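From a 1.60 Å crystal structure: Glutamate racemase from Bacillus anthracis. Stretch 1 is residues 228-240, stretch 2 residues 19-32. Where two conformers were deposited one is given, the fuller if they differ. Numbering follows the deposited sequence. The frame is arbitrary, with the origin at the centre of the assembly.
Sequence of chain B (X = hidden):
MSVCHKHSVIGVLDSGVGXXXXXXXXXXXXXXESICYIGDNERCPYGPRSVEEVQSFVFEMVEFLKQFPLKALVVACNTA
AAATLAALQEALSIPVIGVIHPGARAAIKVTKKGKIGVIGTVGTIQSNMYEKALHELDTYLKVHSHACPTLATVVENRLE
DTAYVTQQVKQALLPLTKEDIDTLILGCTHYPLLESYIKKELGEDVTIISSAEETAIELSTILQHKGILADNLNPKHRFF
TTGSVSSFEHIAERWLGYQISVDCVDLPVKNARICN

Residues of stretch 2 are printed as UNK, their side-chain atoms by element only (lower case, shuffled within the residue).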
# COMPACT_ATOMS: atom_id res chain seq x y z
N ILE B 228 4.62 -16.41 2.96
CA ILE B 228 5.89 -16.57 3.64
C ILE B 228 6.17 -15.62 4.80
O ILE B 228 7.32 -15.32 5.10
CB ILE B 228 7.08 -16.51 2.64
CG1 ILE B 228 7.08 -15.18 1.90
CG2 ILE B 228 6.96 -17.66 1.62
CD1 ILE B 228 8.27 -14.97 0.95
N LEU B 229 5.11 -15.14 5.44
CA LEU B 229 5.28 -14.26 6.59
C LEU B 229 5.88 -15.03 7.76
O LEU B 229 5.56 -16.21 7.97
CB LEU B 229 3.93 -13.70 7.05
CG LEU B 229 3.22 -12.65 6.18
CD1 LEU B 229 1.80 -12.47 6.69
CD2 LEU B 229 3.98 -11.34 6.23
N ALA B 230 6.75 -14.37 8.52
CA ALA B 230 7.33 -14.98 9.72
C ALA B 230 6.31 -14.89 10.85
O ALA B 230 5.37 -14.08 10.79
CB ALA B 230 8.59 -14.23 10.12
N ASP B 231 6.47 -15.73 11.88
CA ASP B 231 5.58 -15.69 13.03
C ASP B 231 6.36 -15.44 14.34
O ASP B 231 5.82 -15.58 15.42
CB ASP B 231 4.77 -16.99 13.14
CG ASP B 231 5.63 -18.21 13.45
OD1 ASP B 231 5.04 -19.27 13.76
OD2 ASP B 231 6.88 -18.13 13.38
N ASN B 232 7.61 -15.02 14.20
CA ASN B 232 8.52 -14.75 15.32
C ASN B 232 8.05 -13.55 16.17
O ASN B 232 8.00 -12.42 15.69
CB ASN B 232 9.90 -14.46 14.71
CG ASN B 232 11.02 -14.48 15.73
OD1 ASN B 232 10.79 -14.27 16.93
ND2 ASN B 232 12.25 -14.68 15.24
N LEU B 233 7.76 -13.81 17.45
CA LEU B 233 7.27 -12.78 18.37
C LEU B 233 8.33 -11.84 18.94
O LEU B 233 8.00 -10.85 19.59
CB LEU B 233 6.50 -13.44 19.53
CG LEU B 233 5.33 -14.33 19.09
CD1 LEU B 233 4.65 -14.91 20.33
CD2 LEU B 233 4.33 -13.53 18.26
N ASN B 234 9.60 -12.18 18.74
CA ASN B 234 10.70 -11.32 19.18
C ASN B 234 11.97 -11.54 18.37
O ASN B 234 12.95 -12.14 18.85
CB ASN B 234 10.96 -11.56 20.68
CG ASN B 234 11.36 -13.00 20.98
OD1 ASN B 234 10.74 -13.95 20.50
ND2 ASN B 234 12.39 -13.16 21.81
N PRO B 235 11.98 -11.08 17.11
CA PRO B 235 13.16 -11.24 16.27
C PRO B 235 14.28 -10.29 16.68
O PRO B 235 14.06 -9.34 17.45
CB PRO B 235 12.65 -10.92 14.87
CG PRO B 235 11.57 -9.89 15.14
CD PRO B 235 10.85 -10.50 16.34
N LYS B 236 15.47 -10.56 16.16
CA LYS B 236 16.61 -9.69 16.35
C LYS B 236 17.12 -9.32 14.97
O LYS B 236 17.00 -10.10 14.02
CB LYS B 236 17.71 -10.38 17.15
CG LYS B 236 17.38 -10.45 18.61
CD LYS B 236 18.62 -10.76 19.42
CE LYS B 236 18.26 -11.02 20.86
NZ LYS B 236 19.45 -11.44 21.65
N HIS B 237 17.70 -8.13 14.86
CA HIS B 237 18.20 -7.63 13.58
C HIS B 237 19.71 -7.45 13.62
O HIS B 237 20.26 -7.17 14.70
CB HIS B 237 17.54 -6.28 13.31
CG HIS B 237 16.06 -6.35 13.49
ND1 HIS B 237 15.28 -7.19 12.74
CD2 HIS B 237 15.25 -5.79 14.41
CE1 HIS B 237 14.04 -7.15 13.20
NE2 HIS B 237 14.00 -6.31 14.22
N ARG B 238 20.35 -7.60 12.47
CA ARG B 238 21.80 -7.44 12.37
C ARG B 238 22.11 -6.40 11.31
O ARG B 238 21.51 -6.41 10.22
CB ARG B 238 22.47 -8.76 11.94
CG ARG B 238 22.34 -9.92 12.91
CD ARG B 238 23.19 -9.73 14.15
NE ARG B 238 24.63 -9.58 13.88
CZ ARG B 238 25.47 -10.56 13.53
NH1 ARG B 238 25.04 -11.81 13.40
NH2 ARG B 238 26.76 -10.28 13.34
N PHE B 239 23.07 -5.53 11.62
CA PHE B 239 23.48 -4.49 10.68
C PHE B 239 24.97 -4.62 10.39
O PHE B 239 25.77 -4.93 11.29
CB PHE B 239 23.17 -3.11 11.25
CG PHE B 239 21.70 -2.86 11.44
CD1 PHE B 239 20.98 -2.15 10.48
CD2 PHE B 239 21.04 -3.36 12.56
CE1 PHE B 239 19.61 -1.94 10.63
CE2 PHE B 239 19.66 -3.16 12.72
CZ PHE B 239 18.94 -2.44 11.74
N PHE B 240 25.34 -4.41 9.13
CA PHE B 240 26.72 -4.51 8.70
C PHE B 240 27.10 -3.29 7.88
O PHE B 240 26.26 -2.74 7.15
CB PHE B 240 26.89 -5.77 7.85
CG PHE B 240 26.60 -7.05 8.58
CD1 PHE B 240 27.58 -7.64 9.37
CD2 PHE B 240 25.35 -7.64 8.49
CE1 PHE B 240 27.32 -8.82 10.07
CE2 PHE B 240 25.07 -8.83 9.19
CZ PHE B 240 26.07 -9.41 9.99
N UNK B 19 19.58 4.04 4.39
CA UNK B 19 18.66 2.91 4.36
C UNK B 19 18.04 2.58 5.71
O UNK B 19 17.12 1.74 5.77
N UNK B 20 18.55 3.17 6.81
CA UNK B 20 17.94 2.91 8.11
C UNK B 20 16.51 3.43 8.14
O UNK B 20 15.70 2.98 8.94
c UNK B 20 20.11 2.93 9.56
c UNK B 20 19.99 1.41 9.86
c UNK B 20 20.69 3.67 10.80
c UNK B 20 18.74 3.54 9.26
N UNK B 21 16.17 4.39 7.27
CA UNK B 21 14.78 4.86 7.25
C UNK B 21 13.88 3.72 6.78
O UNK B 21 12.77 3.52 7.30
o UNK B 21 15.05 5.85 5.01
c UNK B 21 15.40 7.27 6.88
c UNK B 21 14.59 6.12 6.34
N UNK B 22 14.37 2.95 5.80
CA UNK B 22 13.63 1.81 5.26
C UNK B 22 13.60 0.67 6.29
O UNK B 22 12.58 0.06 6.54
c UNK B 22 14.26 2.44 2.93
c UNK B 22 13.51 0.13 3.40
c UNK B 22 14.27 1.32 3.95
N UNK B 23 14.75 0.40 6.89
CA UNK B 23 14.80 -0.64 7.90
C UNK B 23 13.83 -0.36 9.04
O UNK B 23 13.14 -1.27 9.50
c UNK B 23 16.21 -0.75 8.43
N UNK B 24 13.77 0.89 9.49
CA UNK B 24 12.88 1.23 10.60
C UNK B 24 11.44 0.97 10.24
O UNK B 24 10.67 0.48 11.06
c UNK B 24 13.06 2.69 11.04
o UNK B 24 12.55 3.61 10.09
N UNK B 25 11.05 1.28 9.00
CA UNK B 25 9.67 1.04 8.61
C UNK B 25 9.35 -0.46 8.49
O UNK B 25 8.25 -0.88 8.80
o UNK B 25 6.80 3.04 8.05
c UNK B 25 9.37 1.78 7.31
o UNK B 25 8.01 3.90 9.66
c UNK B 25 9.12 3.27 7.62
c UNK B 25 7.90 3.43 8.50
N UNK B 26 10.31 -1.27 8.05
CA UNK B 26 10.08 -2.72 7.98
C UNK B 26 9.93 -3.24 9.42
O UNK B 26 9.04 -4.04 9.71
c UNK B 26 11.10 -4.94 7.38
c UNK B 26 11.24 -3.42 7.26
c UNK B 26 11.23 -3.00 5.78
c UNK B 26 12.46 -3.48 5.00
N UNK B 27 10.79 -2.77 10.32
CA UNK B 27 10.72 -3.20 11.72
C UNK B 27 9.37 -2.82 12.35
O UNK B 27 8.77 -3.60 13.13
c UNK B 27 11.91 -2.59 12.52
c UNK B 27 14.46 -2.64 12.57
c UNK B 27 11.65 -2.67 14.06
c UNK B 27 13.19 -3.30 12.08
N UNK B 28 8.85 -1.64 12.00
CA UNK B 28 7.58 -1.19 12.53
C UNK B 28 6.35 -1.90 11.95
O UNK B 28 5.46 -2.32 12.69
c UNK B 28 7.43 0.32 12.31
n UNK B 28 5.87 2.81 11.36
c UNK B 28 4.64 2.76 10.84
n UNK B 28 4.45 3.09 9.57
c UNK B 28 6.20 0.94 12.98
n UNK B 28 3.62 2.36 11.59
c UNK B 28 6.16 2.45 12.75
N UNK B 29 6.30 -2.03 10.63
CA UNK B 29 5.13 -2.63 9.98
C UNK B 29 5.16 -4.17 9.85
O UNK B 29 4.13 -4.79 9.64
n UNK B 29 5.12 1.08 6.80
c UNK B 29 4.74 -0.50 8.62
c UNK B 29 4.96 -2.00 8.59
c UNK B 29 4.42 0.02 7.23
o UNK B 29 3.56 -0.53 6.54
N UNK B 30 6.34 -4.77 9.98
CA UNK B 30 6.49 -6.23 9.90
C UNK B 30 7.34 -6.62 11.11
O UNK B 30 8.47 -7.11 10.98
c UNK B 30 6.26 -6.56 7.37
c UNK B 30 7.09 -6.54 6.11
c UNK B 30 7.18 -6.61 8.61
c UNK B 30 5.31 -7.75 7.37
N UNK B 31 6.80 -6.40 12.31
CA UNK B 31 7.53 -6.70 13.54
C UNK B 31 7.91 -8.13 13.81
O UNK B 31 8.65 -8.36 14.76
c UNK B 31 6.64 -6.12 14.64
c UNK B 31 5.25 -6.32 14.07
c UNK B 31 5.41 -5.98 12.58
N UNK B 32 7.43 -9.08 13.03
CA UNK B 32 7.85 -10.47 13.25
C UNK B 32 8.98 -10.90 12.31
O UNK B 32 9.52 -11.99 12.46
n UNK B 32 2.10 -12.73 14.49
c UNK B 32 5.50 -11.09 13.96
c UNK B 32 6.67 -11.44 13.07
c UNK B 32 4.41 -12.10 13.82
c UNK B 32 3.16 -11.66 14.57
O HOH W 1 7.06 -9.11 17.07
O HOH W 2 10.98 -6.25 14.79
O HOH W 3 2.97 -15.07 15.57

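Position 19 has backbone atoms and no side-chain atoms. Nothing of stretch 1 is in reach. It is Gly 19.

Position 20 carries four carbons, forked at the second. One tip lies 3.5 Å from CE1 of Phe 239. A carbon chain forked at the second atom is leucine, so this is Leu 20, and the tip is CD2.

Position 21 has one carbon bearing an oxygen and a carbon. It is far from stretch 1. That pattern is Thr 21.

Position 22 has one carbon carrying two more. It is buried and does not touch stretch 1. It is Val 22.

Position 23 has a single carbon, CB, pointing toward stretch 1. It sits at the edge of the Phe 239 ring, 4.2 Å from CE1 of Phe 239. It is Ala 23.

Position 24 has one carbon, then one oxygen, and its CB points away from stretch 1. It is Ser 24. Its OG donates a hydrogen bond to O of Thr 21 (2.8 Å), one turn back.

Position 25 has three carbons, the third carrying two oxygens. This carboxylate is out of reach of stretch 1. It is Glu 25.

Position 26 has four carbons, forked at the first, with one arm two carbons long. It makes no contact across. It is Ile 26.

Position 27 has the same four-carbon pattern. Its long arm lies over one face of the His 237 ring, and the end carbon is 3.7 Å from CD2 of His 237. It is Ile 27. CG1 of Ile 27 makes a CH-pi contact, 4.0 Å from the centroid of the His 237 ring.

Position 28 has three carbons, a nitrogen, then a carbon bearing two nitrogens. This guanidinium group identifies Arg 28. It does not reach stretch 1; its NH2 forms a salt bridge with OE1 of Glu 25 (2.8 Å).

Position 29 has three carbons, the third carrying one oxygen and one nitrogen. It is Gln 29, out of reach of stretch 1. Its NE2 donates to OE1 of Glu 25 (2.9 Å).

Position 30 has four carbons, forked at the second. One tip is 4.0 Å from CD2 of Leu 229. It is Leu 30, the first residue to leave helical geometry.

Position 31 has three carbons closing a ring onto the backbone N. It is Pro 31. Its O lies 3.3 Å from CG of Pro 235.

Position 32 has four carbons in a row ending in nitrogen. Its CB is 3.1 Å from O of Asn 232. It is Lys 32, and its CD packs 3.9 Å from CA of Asp 231.

The contact has no direct hydrogen bonds between the stretches. Apolar packing lines the helix side, against Phe 239 and His 237. Lys 32 covers the most area, lying along the loop from Ala 230 to Leu 233. Waters bridge the polar groups: one joins O of Pro 31 to NE2 of His 237, another joins NZ of Lys 32 to O of Asp 231.

Stretch 2, residues 19-32: GLTVASEIIRQLPK
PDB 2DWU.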